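Local coordinates for protein 1-carboxybiuret hydrolase subunit AtzE (Pseudomonas sp., PDB 6C62) that hydrolyses 1-carboxybiuret to urea-1,3-dicarboxylate and ammonia, a step in the bacterial breakdown of the herbicide atrazine, at residues S174-C182 against P370-A378. Residues are numbered along the deposited sequence; the frame is centred on the assembly and turned at random. Where two conformers were deposited one is given.
Sequences SIRVPASLC and PATPISAPA
In the amidase fold, the short helix 176-182 comes just after Ser174 in the chain, by similarity the acyl-ester nucleophile of the Ser-Ser-Lys charge relay, and its Val177, Ser180 and Leu181 pack on Ala371, Thr372 and Ala376 of the loop that leaves strand 366-370. At the centre two hydroxyls meet: Ser180 OG donates to Thr372 OG1 at 2.7 Å. Thr372 OG1 in turn donates a hydrogen bond to Ile374 O at 3.0 Å, arriving from above the carbonyl plane (42° out of it), which ties the side chain to the backbone two residues on. With chi1 at 50°, Thr372 holds OG1 between its backbone N and carbonyl carbon, where it can serve both partners, while CG2 is turned to the helix and touches Val177 CG1 at 4.1 Å. Beside the hydroxyl pair, the methyl of Ala371 rests on Ser180 CB at 3.7 Å. Leu181 lies against the later part of the loop: its CD2 reaches in to 3.6 Å from Ile374 O, and CD1 and CB lie against the methyl of Ala376. A water ties the backbones there, donating to Leu181 O (2.9 Å from the water) and accepting from Ala376 N (3.1 Å). Strand 426-432 shares the site, Gly427 N bonding to Ser180 OG and Ile426 touching both Ser180 and Thr372. Replacing Thr372 with a valine would probably leave the Ser180 hydroxyl without its acceptor and Ile374 O without this donor, so that this part of the loop is less firmly held. The hydrogen-bond chain from Gly427 N through Ser180 OG and Thr372 OG1 to Ile374 O thus lets two buried hydroxyls each both give and receive a bond, joining strand, helix and loop, with Ser180 six residues after the probable nucleophile Ser174.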
# COMPACT_ATOMS: atom_id res chain seq x y z
N SER A 174 4.84 -0.97 -21.60
CA SER A 174 4.80 0.12 -22.55
C SER A 174 6.10 0.77 -23.02
O SER A 174 6.04 1.67 -23.87
CB SER A 174 3.82 1.19 -22.03
OG SER A 174 2.50 0.70 -22.26
N ILE A 175 7.25 0.34 -22.50
CA ILE A 175 8.55 0.63 -23.10
C ILE A 175 9.01 -0.56 -23.93
O ILE A 175 9.47 -0.42 -25.08
CB ILE A 175 9.62 0.93 -22.03
CG1 ILE A 175 9.43 2.35 -21.50
CG2 ILE A 175 11.05 0.78 -22.56
CD1 ILE A 175 10.23 2.66 -20.22
N ARG A 176 8.92 -1.73 -23.32
CA ARG A 176 9.35 -2.96 -23.96
C ARG A 176 8.56 -3.29 -25.24
O ARG A 176 9.16 -3.77 -26.20
CB ARG A 176 9.32 -4.10 -22.92
CG ARG A 176 10.32 -3.88 -21.82
CD ARG A 176 9.94 -4.77 -20.65
NE ARG A 176 8.73 -4.31 -19.99
CZ ARG A 176 8.00 -5.04 -19.14
NH1 ARG A 176 8.33 -6.29 -18.91
NH2 ARG A 176 6.93 -4.53 -18.52
N VAL A 177 7.26 -3.06 -25.28
CA VAL A 177 6.47 -3.36 -26.45
C VAL A 177 6.89 -2.49 -27.70
O VAL A 177 7.18 -3.06 -28.78
CB VAL A 177 4.95 -3.29 -26.14
CG1 VAL A 177 4.10 -3.41 -27.41
CG2 VAL A 177 4.56 -4.41 -25.14
N PRO A 178 6.92 -1.15 -27.58
CA PRO A 178 7.40 -0.38 -28.73
C PRO A 178 8.86 -0.60 -29.09
O PRO A 178 9.20 -0.53 -30.25
CB PRO A 178 7.15 1.10 -28.33
CG PRO A 178 6.80 1.07 -26.91
CD PRO A 178 6.40 -0.32 -26.49
N ALA A 179 9.72 -0.88 -28.13
CA ALA A 179 11.07 -1.26 -28.45
C ALA A 179 11.07 -2.51 -29.32
O ALA A 179 11.75 -2.57 -30.37
CB ALA A 179 11.91 -1.52 -27.19
N SER A 180 10.27 -3.50 -28.92
CA SER A 180 10.14 -4.74 -29.70
C SER A 180 9.64 -4.49 -31.13
O SER A 180 10.25 -4.95 -32.12
CB SER A 180 9.22 -5.71 -29.02
OG SER A 180 9.14 -6.97 -29.65
N LEU A 181 8.50 -3.84 -31.22
CA LEU A 181 7.83 -3.62 -32.46
C LEU A 181 8.51 -2.64 -33.43
O LEU A 181 8.41 -2.87 -34.64
CB LEU A 181 6.39 -3.28 -32.24
CG LEU A 181 5.57 -4.28 -31.44
CD1 LEU A 181 4.10 -3.96 -31.59
CD2 LEU A 181 5.84 -5.70 -31.88
N CYS A 182 9.22 -1.64 -32.91
CA CYS A 182 9.97 -0.67 -33.72
C CYS A 182 11.43 -1.08 -33.98
O CYS A 182 12.14 -0.41 -34.77
CB CYS A 182 9.92 0.71 -33.10
SG CYS A 182 8.30 1.48 -33.26
N PRO A 370 10.86 -13.48 -24.72
CA PRO A 370 10.54 -12.56 -25.79
C PRO A 370 9.82 -11.36 -25.22
O PRO A 370 9.23 -11.44 -24.14
CB PRO A 370 9.62 -13.37 -26.73
CG PRO A 370 9.45 -14.74 -26.10
CD PRO A 370 9.93 -14.63 -24.67
N ALA A 371 9.92 -10.24 -25.92
CA ALA A 371 9.22 -9.02 -25.52
C ALA A 371 7.76 -8.96 -25.93
O ALA A 371 6.92 -8.37 -25.21
CB ALA A 371 9.95 -7.81 -26.09
N THR A 372 7.43 -9.49 -27.10
CA THR A 372 6.05 -9.50 -27.58
C THR A 372 5.80 -10.87 -28.22
O THR A 372 6.78 -11.52 -28.64
CB THR A 372 5.81 -8.38 -28.63
OG1 THR A 372 6.84 -8.43 -29.64
CG2 THR A 372 5.79 -7.05 -28.00
N PRO A 373 4.54 -11.33 -28.27
CA PRO A 373 4.25 -12.67 -28.82
C PRO A 373 4.46 -12.76 -30.32
O PRO A 373 4.82 -13.82 -30.81
CB PRO A 373 2.79 -12.91 -28.47
CG PRO A 373 2.36 -11.78 -27.63
CD PRO A 373 3.35 -10.68 -27.73
N ILE A 374 4.28 -11.65 -31.02
CA ILE A 374 4.46 -11.52 -32.44
C ILE A 374 5.05 -10.11 -32.77
O ILE A 374 5.09 -9.21 -31.90
CB ILE A 374 3.09 -11.61 -33.17
CG1 ILE A 374 2.09 -10.57 -32.63
CG2 ILE A 374 2.42 -12.97 -33.00
CD1 ILE A 374 0.92 -10.30 -33.53
N SER A 375 5.47 -9.92 -34.01
CA SER A 375 5.87 -8.61 -34.53
C SER A 375 4.65 -7.74 -34.84
O SER A 375 3.52 -8.21 -34.75
CB SER A 375 6.73 -8.78 -35.78
OG SER A 375 7.98 -9.29 -35.37
N ALA A 376 4.88 -6.49 -35.25
CA ALA A 376 3.83 -5.52 -35.33
C ALA A 376 2.67 -5.94 -36.25
O ALA A 376 2.89 -6.21 -37.41
CB ALA A 376 4.39 -4.19 -35.77
N PRO A 377 1.43 -6.00 -35.70
CA PRO A 377 0.29 -6.24 -36.55
C PRO A 377 -0.15 -4.98 -37.30
O PRO A 377 0.37 -3.85 -37.02
CB PRO A 377 -0.76 -6.72 -35.58
CG PRO A 377 -0.42 -6.06 -34.31
CD PRO A 377 1.08 -6.12 -34.27
N ALA A 378 -1.06 -5.16 -38.26
CA ALA A 378 -1.62 -4.03 -39.02
C ALA A 378 -2.37 -3.08 -38.08
O ALA A 378 -3.00 -3.49 -37.14
CB ALA A 378 -2.61 -4.54 -40.11
O HOH W 1 7.79 -5.55 -35.42